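Local coordinates for protein amidohydrolase (Xanthomonas campestris pv. campestris, PDB 4DZH) that probably deaminates adenosine-type nucleosides such as 5'-methylthioadenosine as a zinc-binding, TIM-barrel amidohydrolase, at residues K151-V162 against W188-A199. Sequence-based numbering, arbitrary orientation.
Sequences KQHGFRALVGAV and WRDDPLISTAFA
Lys151, in the last turn of its helix, lays CB and CG obliquely against the Trp188 ring and carries NZ on to Asp191, a salt bridge with OD2 at 2.9 Å on the syn side. The bend at chi2 (60°) turns the otherwise extended chain past the ring toward the carboxylate. Asp191 is doubly employed: its OD1 takes two backbone N-H groups from opposite faces of the carboxylate, an Asx turn to Leu193 N that the second bond, to Ile194 N, extends to an Asx motif. Gly154 suits the positive phi of the Schellman motif that ends the helix, and its CA lies 3.6 Å from Leu193 CD1. Arg156 offers its guanidinium face to Leu193 CD2, while NH1 bonds weakly to Pro192 O at its edge; NE pairs with Asp380. From Ala157 a parallel ladder begins, Val159 N donating to Ser195 O at 2.8 Å. Leu158 CD1 lies 3.9 Å from Ala197 CB on one face; on the other, branched Val159 meets Ile194 through CG2. Side-chain-free Gly160 makes room for Ala199 CB. Helix 174-188 connects the strands in a right-handed beta-alpha-beta crossover of the TIM barrel, covering Ala161, Thr196 and Phe198; strand 133-139 flanks 156-163, and helix 143-152 packs against Ala157 and Ile194.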
loop_
_atom_site.group_PDB
_atom_site.type_symbol
_atom_site.label_atom_id
_atom_site.label_comp_id
_atom_site.label_asym_id
_atom_site.label_seq_id
_atom_site.Cartn_x
_atom_site.Cartn_y
_atom_site.Cartn_z
ATOM N N LYS A 151 -1.584 16.155 23.715
ATOM C CA LYS A 151 -0.636 16.638 24.728
ATOM C C LYS A 151 -0.475 15.539 25.770
ATOM O O LYS A 151 0.644 15.189 26.131
ATOM C CB LYS A 151 -1.147 17.908 25.373
ATOM C CG LYS A 151 -0.186 18.451 26.441
ATOM C CD LYS A 151 1.173 18.766 25.828
ATOM C CE LYS A 151 2.150 19.379 26.885
ATOM N NZ LYS A 151 3.246 20.165 26.268
ATOM N N GLN A 152 -1.581 14.956 26.231
ATOM C CA GLN A 152 -1.501 13.905 27.279
ATOM C C GLN A 152 -0.644 12.701 26.821
ATOM O O GLN A 152 0.081 12.063 27.614
ATOM C CB GLN A 152 -2.933 13.465 27.644
ATOM C CG GLN A 152 -3.054 12.295 28.632
ATOM C CD GLN A 152 -4.376 11.534 28.463
ATOM O OE1 GLN A 152 -5.376 12.102 27.988
ATOM N NE2 GLN A 152 -4.382 10.234 28.836
ATOM N N HIS A 153 -0.697 12.380 25.527
ATOM C CA HIS A 153 0.047 11.255 25.016
ATOM C C HIS A 153 1.444 11.618 24.547
ATOM O O HIS A 153 2.179 10.755 23.994
ATOM C CB HIS A 153 -0.713 10.575 23.851
ATOM C CG HIS A 153 -1.898 9.784 24.298
ATOM N ND1 HIS A 153 -3.124 10.352 24.537
ATOM C CD2 HIS A 153 -2.008 8.480 24.649
ATOM C CE1 HIS A 153 -3.963 9.420 24.967
ATOM N NE2 HIS A 153 -3.307 8.281 25.049
ATOM N N GLY A 154 1.811 12.880 24.711
ATOM C CA GLY A 154 3.083 13.327 24.192
ATOM C C GLY A 154 3.265 13.287 22.688
ATOM O O GLY A 154 4.360 13.035 22.211
ATOM N N PHE A 155 2.197 13.567 21.936
ATOM C CA PHE A 155 2.204 13.378 20.501
ATOM C C PHE A 155 2.122 14.756 19.845
ATOM O O PHE A 155 1.358 15.587 20.308
ATOM C CB PHE A 155 1.011 12.480 20.094
ATOM C CG PHE A 155 1.053 12.026 18.659
ATOM C CD1 PHE A 155 0.633 12.855 17.613
ATOM C CD2 PHE A 155 1.522 10.763 18.353
ATOM C CE1 PHE A 155 0.710 12.424 16.286
ATOM C CE2 PHE A 155 1.624 10.318 17.012
ATOM C CZ PHE A 155 1.197 11.146 15.978
ATOM N N ARG A 156 2.956 15.007 18.822
ATOM C CA ARG A 156 3.044 16.353 18.257
ATOM C C ARG A 156 1.898 16.645 17.285
ATOM O O ARG A 156 1.517 15.805 16.471
ATOM C CB ARG A 156 4.386 16.520 17.545
ATOM C CG ARG A 156 4.775 17.997 17.305
ATOM C CD ARG A 156 6.167 18.068 16.698
ATOM N NE ARG A 156 7.145 17.413 17.557
ATOM C CZ ARG A 156 7.667 17.970 18.654
ATOM N NH1 ARG A 156 7.277 19.189 19.056
ATOM N NH2 ARG A 156 8.565 17.302 19.368
ATOM N N ALA A 157 1.366 17.859 17.353
ATOM C CA ALA A 157 0.254 18.177 16.460
ATOM C C ALA A 157 0.118 19.648 16.189
ATOM O O ALA A 157 0.250 20.487 17.082
ATOM C CB ALA A 157 -1.049 17.683 17.074
ATOM N N LEU A 158 -0.244 19.931 14.948
ATOM C CA LEU A 158 -0.822 21.252 14.599
ATOM C C LEU A 158 -2.322 21.000 14.571
ATOM O O LEU A 158 -2.799 20.162 13.764
ATOM C CB LEU A 158 -0.317 21.698 13.215
ATOM C CG LEU A 158 -0.914 23.045 12.740
ATOM C CD1 LEU A 158 -0.584 24.201 13.686
ATOM C CD2 LEU A 158 -0.443 23.398 11.326
ATOM N N VAL A 159 -3.057 21.639 15.482
ATOM C CA VAL A 159 -4.474 21.316 15.687
ATOM C C VAL A 159 -5.318 22.422 15.112
ATOM O O VAL A 159 -5.144 23.597 15.462
ATOM C CB VAL A 159 -4.793 21.136 17.185
ATOM C CG1 VAL A 159 -6.295 20.914 17.386
ATOM C CG2 VAL A 159 -4.015 19.954 17.745
ATOM N N GLY A 160 -6.207 22.055 14.202
ATOM C CA GLY A 160 -7.012 23.085 13.560
ATOM C C GLY A 160 -8.340 23.382 14.233
ATOM O O GLY A 160 -9.058 22.459 14.651
ATOM N N ALA A 161 -8.695 24.662 14.260
ATOM C CA ALA A 161 -9.986 25.104 14.750
ATOM C C ALA A 161 -10.894 25.238 13.525
ATOM O O ALA A 161 -10.680 26.089 12.654
ATOM C CB ALA A 161 -9.827 26.487 15.466
ATOM N N VAL A 162 -11.873 24.345 13.424
ATOM C CA VAL A 162 -12.787 24.358 12.278
ATOM C C VAL A 162 -13.589 25.662 12.171
ATOM O O VAL A 162 -14.160 26.138 13.178
ATOM C CB VAL A 162 -13.801 23.164 12.352
ATOM C CG1 VAL A 162 -14.815 23.237 11.215
ATOM C CG2 VAL A 162 -13.096 21.815 12.334
ATOM N N TRP A 188 -3.008 27.187 24.058
ATOM C CA TRP A 188 -1.838 26.447 23.571
ATOM C C TRP A 188 -0.705 27.339 23.072
ATOM O O TRP A 188 0.246 26.836 22.478
ATOM C CB TRP A 188 -2.252 25.393 22.498
ATOM C CG TRP A 188 -3.175 24.359 23.116
ATOM C CD1 TRP A 188 -4.543 24.316 23.039
ATOM C CD2 TRP A 188 -2.799 23.334 24.023
ATOM N NE1 TRP A 188 -5.034 23.272 23.778
ATOM C CE2 TRP A 188 -3.980 22.653 24.405
ATOM C CE3 TRP A 188 -1.571 22.882 24.514
ATOM C CZ2 TRP A 188 -3.970 21.558 25.272
ATOM C CZ3 TRP A 188 -1.562 21.770 25.375
ATOM C CH2 TRP A 188 -2.760 21.134 25.744
ATOM N N ARG A 189 -0.764 28.648 23.348
ATOM C CA ARG A 189 0.361 29.492 22.916
ATOM C C ARG A 189 1.673 29.022 23.588
ATOM O O ARG A 189 1.721 28.686 24.780
ATOM C CB ARG A 189 0.099 30.989 23.143
ATOM C CG ARG A 189 -0.482 31.273 24.479
ATOM C CD ARG A 189 -0.519 32.770 24.785
ATOM N NE ARG A 189 -1.708 33.096 25.574
ATOM C CZ ARG A 189 -2.697 33.878 25.143
ATOM N NH1 ARG A 189 -2.632 34.422 23.924
ATOM N NH2 ARG A 189 -3.745 34.130 25.929
ATOM N N ASP A 190 2.723 28.961 22.785
ATOM C CA ASP A 190 4.046 28.580 23.254
ATOM C C ASP A 190 4.155 27.183 23.849
ATOM O O ASP A 190 5.089 26.907 24.610
ATOM C CB ASP A 190 4.593 29.607 24.253
ATOM C CG ASP A 190 4.590 31.015 23.692
ATOM O OD1 ASP A 190 5.026 31.204 22.530
ATOM O OD2 ASP A 190 4.133 31.935 24.401
ATOM N N ASP A 191 3.247 26.268 23.488
ATOM C CA ASP A 191 3.429 24.900 23.953
ATOM C C ASP A 191 4.422 24.215 23.021
ATOM O O ASP A 191 4.383 24.441 21.807
ATOM C CB ASP A 191 2.105 24.140 23.904
ATOM C CG ASP A 191 2.194 22.785 24.575
ATOM O OD1 ASP A 191 2.549 21.769 23.897
ATOM O OD2 ASP A 191 1.926 22.722 25.800
ATOM N N PRO A 192 5.350 23.415 23.583
ATOM C CA PRO A 192 6.374 22.793 22.718
ATOM C C PRO A 192 5.873 21.650 21.809
ATOM O O PRO A 192 6.516 21.336 20.805
ATOM C CB PRO A 192 7.380 22.229 23.725
ATOM C CG PRO A 192 6.589 21.966 24.952
ATOM C CD PRO A 192 5.550 23.072 25.005
ATOM N N LEU A 193 4.759 21.035 22.176
ATOM C CA LEU A 193 4.200 19.920 21.412
ATOM C C LEU A 193 3.015 20.311 20.500
ATOM O O LEU A 193 2.892 19.763 19.396
ATOM C CB LEU A 193 3.780 18.803 22.366
ATOM C CG LEU A 193 4.791 17.697 22.695
ATOM C CD1 LEU A 193 4.203 16.721 23.719
ATOM C CD2 LEU A 193 5.283 16.958 21.453
ATOM N N ILE A 194 2.146 21.202 20.989
ATOM C CA ILE A 194 0.888 21.546 20.330
ATOM C C ILE A 194 0.924 22.977 19.843
ATOM O O ILE A 194 1.265 23.918 20.612
ATOM C CB ILE A 194 -0.296 21.421 21.290
ATOM C CG1 ILE A 194 -0.333 20.029 21.975
ATOM C CG2 ILE A 194 -1.619 21.796 20.571
ATOM C CD1 ILE A 194 -0.487 18.874 21.014
ATOM N N SER A 195 0.634 23.136 18.555
ATOM C CA SER A 195 0.371 24.454 17.986
ATOM C C SER A 195 -1.021 24.452 17.344
ATOM O O SER A 195 -1.645 23.379 17.148
ATOM C CB SER A 195 1.444 24.840 16.960
ATOM O OG SER A 195 2.708 24.980 17.595
ATOM N N THR A 196 -1.499 25.647 17.003
ATOM C CA THR A 196 -2.866 25.760 16.533
ATOM C C THR A 196 -2.950 26.435 15.175
ATOM O O THR A 196 -2.081 27.235 14.810
ATOM C CB THR A 196 -3.752 26.522 17.529
ATOM O OG1 THR A 196 -3.303 27.884 17.667
ATOM C CG2 THR A 196 -3.740 25.818 18.908
ATOM N N ALA A 197 -4.003 26.100 14.431
ATOM C CA ALA A 197 -4.201 26.678 13.089
ATOM C C ALA A 197 -5.679 26.956 12.899
ATOM O O ALA A 197 -6.505 26.416 13.634
ATOM C CB ALA A 197 -3.755 25.660 12.014
ATOM N N PHE A 198 -6.017 27.833 11.950
ATOM C CA PHE A 198 -7.387 27.921 11.503
ATOM C C PHE A 198 -7.635 26.849 10.468
ATOM O O PHE A 198 -6.782 26.596 9.615
ATOM C CB PHE A 198 -7.645 29.281 10.896
ATOM C CG PHE A 198 -7.897 30.361 11.931
ATOM C CD1 PHE A 198 -9.152 30.478 12.540
ATOM C CD2 PHE A 198 -6.879 31.233 12.318
ATOM C CE1 PHE A 198 -9.385 31.460 13.503
ATOM C CE2 PHE A 198 -7.102 32.216 13.278
ATOM C CZ PHE A 198 -8.349 32.345 13.872
ATOM N N ALA A 199 -8.812 26.233 10.526
ATOM C CA ALA A 199 -9.194 25.219 9.561
ATOM C C ALA A 199 -10.548 25.543 8.928
ATOM O O ALA A 199 -11.545 24.845 9.179
ATOM C CB ALA A 199 -9.223 23.830 10.217
HETATM O O HOH W 1 8.824 19.137 21.754
HETATM O O HOH W 2 5.380 21.272 17.860
#